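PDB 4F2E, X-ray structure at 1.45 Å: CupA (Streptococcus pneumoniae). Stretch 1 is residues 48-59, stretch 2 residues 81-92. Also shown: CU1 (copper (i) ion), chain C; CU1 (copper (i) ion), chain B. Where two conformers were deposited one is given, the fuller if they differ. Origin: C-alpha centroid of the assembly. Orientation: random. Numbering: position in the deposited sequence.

Stretch 1 (48-59) PCLDQIVFPDFG
Stretch 2, residues 81-92: EFSFACGMNMMH

The apolar centre is built on F55 and F84, nearest neighbours by CA (4.7 Å) across antiparallel strands 52-55 and 81-86, whose axes run at 162°. F84 (chi1 61°, p; chi2 93°) sets its CB over one face of the F55 ring (chi1 -78°, m; chi2 72°), 3.5 Å from the centroid and 7° off the normal, a CH-pi contact. The two ring planes lie 16° apart but are slid, centroids 5.0 Å apart, so they barely overlap. I53 (t, p) adds CD1 at 4.1 Å from F84 CD1, and L50 (m, t) packs CD2 3.7 Å from CG of M91 (m, m, p). Farther along, the edge of F58 (m, chi2 -91°) meets the face of F82 (m, chi2 96°), centroids 5.3 Å apart and planes at 65°.

Register is fixed by V54 opposite A85 (CA-CA 5.3 Å), both extended (phi/psi -132/127 and -164/170): V54 N donates to A85 O at 2.8 Å, and A85 N to V54 O at 3.0 Å. Two residue pairs on, G87 N donates to Q52 O at 3.2 Å, but the 125° angle makes this bond weak.

C86 opens a type I turn ending at N89. Its SG (chi1 70°, p) accepts from M90 N and M91 N, each at 3.4 Å, and binds copper B at 2.2 Å, as do C49 SG and C49 O. C49 SG (chi1 t) bridges both ions: copper C lies 2.2 Å from it and 2.3 Å from both M88 SD (m, t, p) and M90 SD (m, t, p), plus one ligand elsewhere in the structure.

At the polar edge, water 1 links C49 O, Q52 N and G87 N, each at 2.9 Å. Water 3 donates to D57 OD1 and S83 O, both at 2.7 Å; water 4 joins D57 OD1 (2.7 Å) to S83 N (3.2 Å).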

# COMPACT_ATOMS: atom_id res chain seq x y z
N PRO A 48 -17.85 4.75 0.26
CA PRO A 48 -17.31 5.38 1.48
C PRO A 48 -16.45 4.42 2.29
O PRO A 48 -15.59 4.86 3.06
CB PRO A 48 -18.56 5.78 2.26
CG PRO A 48 -19.60 5.98 1.19
CD PRO A 48 -19.31 4.93 0.15
N CYS A 49 -16.66 3.12 2.13
CA CYS A 49 -15.84 2.13 2.82
C CYS A 49 -14.36 2.32 2.49
O CYS A 49 -13.49 1.97 3.29
CB CYS A 49 -16.30 0.71 2.44
SG CYS A 49 -15.56 -0.64 3.41
N LEU A 50 -14.08 2.87 1.31
CA LEU A 50 -12.70 2.99 0.82
C LEU A 50 -12.15 4.41 0.86
O LEU A 50 -11.18 4.73 0.16
CB LEU A 50 -12.61 2.39 -0.59
CG LEU A 50 -12.89 0.89 -0.65
CD1 LEU A 50 -13.22 0.44 -2.07
CD2 LEU A 50 -11.72 0.09 -0.08
N ASP A 51 -12.74 5.27 1.69
CA ASP A 51 -12.35 6.67 1.77
C ASP A 51 -10.94 6.90 2.31
O ASP A 51 -10.30 7.90 1.98
CB ASP A 51 -13.35 7.47 2.61
CG ASP A 51 -14.60 7.84 1.85
OD1 ASP A 51 -14.61 7.69 0.61
OD2 ASP A 51 -15.57 8.30 2.49
N GLN A 52 -10.47 5.99 3.15
CA GLN A 52 -9.16 6.15 3.77
C GLN A 52 -8.28 4.92 3.61
O GLN A 52 -8.78 3.80 3.44
CB GLN A 52 -9.30 6.49 5.26
CG GLN A 52 -9.92 7.84 5.52
CD GLN A 52 -11.25 7.74 6.23
OE1 GLN A 52 -11.42 6.94 7.15
NE2 GLN A 52 -12.21 8.56 5.81
N ILE A 53 -6.97 5.14 3.65
CA ILE A 53 -5.99 4.07 3.65
C ILE A 53 -5.18 4.15 4.94
O ILE A 53 -4.82 5.24 5.38
CB ILE A 53 -5.06 4.14 2.41
CG1 ILE A 53 -4.17 2.89 2.32
CG2 ILE A 53 -4.21 5.41 2.43
CD1 ILE A 53 -4.94 1.60 2.13
N VAL A 54 -4.92 3.00 5.54
CA VAL A 54 -4.23 2.93 6.82
C VAL A 54 -3.09 1.91 6.79
O VAL A 54 -3.30 0.76 6.40
CB VAL A 54 -5.20 2.55 7.97
CG1 VAL A 54 -4.49 2.59 9.31
CG2 VAL A 54 -6.40 3.49 7.98
N PHE A 55 -1.89 2.35 7.17
CA PHE A 55 -0.76 1.46 7.42
C PHE A 55 -0.41 1.64 8.89
O PHE A 55 0.40 2.51 9.24
CB PHE A 55 0.45 1.84 6.56
CG PHE A 55 0.35 1.39 5.12
CD1 PHE A 55 -0.54 1.99 4.25
CD2 PHE A 55 1.17 0.37 4.65
CE1 PHE A 55 -0.62 1.58 2.93
CE2 PHE A 55 1.09 -0.04 3.33
CZ PHE A 55 0.20 0.57 2.47
N PRO A 56 -1.00 0.82 9.77
CA PRO A 56 -0.90 1.06 11.22
C PRO A 56 0.53 0.95 11.77
O PRO A 56 0.84 1.62 12.76
CB PRO A 56 -1.79 -0.04 11.82
CG PRO A 56 -1.84 -1.10 10.78
CD PRO A 56 -1.78 -0.39 9.46
N ASP A 57 1.38 0.14 11.15
CA ASP A 57 2.75 -0.01 11.63
C ASP A 57 3.61 1.21 11.32
O ASP A 57 4.64 1.42 11.95
CB ASP A 57 3.39 -1.26 11.03
CG ASP A 57 2.60 -2.51 11.33
OD1 ASP A 57 1.99 -3.07 10.39
OD2 ASP A 57 2.56 -2.91 12.51
N PHE A 58 3.18 2.00 10.35
CA PHE A 58 3.98 3.12 9.87
C PHE A 58 3.38 4.48 10.22
O PHE A 58 3.95 5.52 9.89
CB PHE A 58 4.22 2.99 8.36
CG PHE A 58 4.99 1.76 7.99
CD1 PHE A 58 6.37 1.79 7.90
CD2 PHE A 58 4.33 0.56 7.75
CE1 PHE A 58 7.09 0.65 7.57
CE2 PHE A 58 5.05 -0.58 7.42
CZ PHE A 58 6.43 -0.53 7.32
N GLY A 59 2.23 4.48 10.89
CA GLY A 59 1.60 5.71 11.34
C GLY A 59 0.82 6.45 10.27
O GLY A 59 0.45 7.62 10.46
N GLU A 81 6.02 -8.90 8.10
CA GLU A 81 4.72 -8.79 7.46
C GLU A 81 3.94 -7.65 8.11
O GLU A 81 3.82 -7.60 9.34
CB GLU A 81 3.96 -10.09 7.58
N PHE A 82 3.42 -6.75 7.29
CA PHE A 82 2.73 -5.57 7.79
C PHE A 82 1.40 -5.41 7.09
O PHE A 82 1.29 -5.60 5.88
CB PHE A 82 3.60 -4.32 7.58
CG PHE A 82 4.98 -4.46 8.14
CD1 PHE A 82 6.03 -4.86 7.33
CD2 PHE A 82 5.22 -4.22 9.48
CE1 PHE A 82 7.31 -5.00 7.85
CE2 PHE A 82 6.49 -4.36 10.00
CZ PHE A 82 7.54 -4.74 9.18
N SER A 83 0.38 -5.05 7.86
CA SER A 83 -0.96 -4.96 7.31
C SER A 83 -1.23 -3.58 6.74
O SER A 83 -0.61 -2.59 7.13
CB SER A 83 -1.98 -5.24 8.41
OG SER A 83 -1.96 -4.21 9.38
N PHE A 84 -2.14 -3.52 5.78
CA PHE A 84 -2.78 -2.26 5.46
C PHE A 84 -4.26 -2.51 5.27
O PHE A 84 -4.68 -3.65 5.06
CB PHE A 84 -2.13 -1.51 4.28
CG PHE A 84 -2.15 -2.25 2.96
CD1 PHE A 84 -3.18 -2.06 2.05
CD2 PHE A 84 -1.09 -3.08 2.60
CE1 PHE A 84 -3.17 -2.71 0.82
CE2 PHE A 84 -1.08 -3.74 1.38
CZ PHE A 84 -2.13 -3.55 0.49
N ALA A 85 -5.06 -1.46 5.39
CA ALA A 85 -6.50 -1.61 5.37
C ALA A 85 -7.17 -0.28 5.12
O ALA A 85 -6.52 0.77 5.16
CB ALA A 85 -6.99 -2.21 6.68
N CYS A 86 -8.47 -0.32 4.87
CA CYS A 86 -9.24 0.91 4.76
C CYS A 86 -9.42 1.50 6.15
O CYS A 86 -9.04 0.89 7.15
CB CYS A 86 -10.59 0.65 4.11
SG CYS A 86 -11.71 -0.29 5.17
N GLY A 87 -9.99 2.70 6.21
CA GLY A 87 -10.20 3.37 7.48
C GLY A 87 -11.16 2.67 8.42
O GLY A 87 -11.23 3.02 9.60
N MET A 88 -11.90 1.68 7.91
CA MET A 88 -12.86 0.92 8.72
C MET A 88 -12.32 -0.44 9.14
O MET A 88 -12.99 -1.17 9.87
CB MET A 88 -14.16 0.70 7.95
CG MET A 88 -14.82 1.96 7.43
SD MET A 88 -16.44 1.59 6.75
CE MET A 88 -17.35 1.15 8.24
N ASN A 89 -11.13 -0.78 8.67
CA ASN A 89 -10.55 -2.11 8.92
C ASN A 89 -11.46 -3.20 8.37
O ASN A 89 -11.59 -4.27 8.96
CB ASN A 89 -10.30 -2.32 10.42
CG ASN A 89 -9.29 -3.41 10.71
OD1 ASN A 89 -8.45 -3.73 9.87
ND2 ASN A 89 -9.36 -3.99 11.90
N MET A 90 -12.08 -2.93 7.22
CA MET A 90 -12.96 -3.89 6.56
C MET A 90 -12.32 -4.50 5.31
O MET A 90 -12.53 -5.67 5.01
CB MET A 90 -14.29 -3.24 6.16
CG MET A 90 -15.23 -2.96 7.32
SD MET A 90 -16.78 -2.16 6.81
CE MET A 90 -17.46 -3.40 5.73
N MET A 91 -11.57 -3.68 4.58
CA MET A 91 -10.85 -4.12 3.39
C MET A 91 -9.37 -4.17 3.71
O MET A 91 -8.85 -3.25 4.35
CB MET A 91 -11.09 -3.14 2.25
CG MET A 91 -12.55 -2.86 1.96
SD MET A 91 -13.26 -4.03 0.80
CE MET A 91 -13.52 -5.46 1.84
N HIS A 92 -8.68 -5.22 3.26
CA HIS A 92 -7.33 -5.50 3.75
C HIS A 92 -6.29 -5.80 2.68
O HIS A 92 -6.61 -6.24 1.57
CB HIS A 92 -7.37 -6.68 4.72
CG HIS A 92 -8.39 -6.53 5.80
ND1 HIS A 92 -8.14 -5.84 6.97
CD2 HIS A 92 -9.67 -6.98 5.89
CE1 HIS A 92 -9.22 -5.88 7.73
NE2 HIS A 92 -10.16 -6.56 7.10
CU CU1 C . -16.48 -0.31 5.44
CU CU1 B . -13.62 -0.06 4.15
O HOH W 1 -12.01 4.01 4.65
O HOH W 2 -11.33 6.40 9.65
O HOH W 3 1.34 -1.24 8.51
O HOH W 4 0.84 -5.40 10.96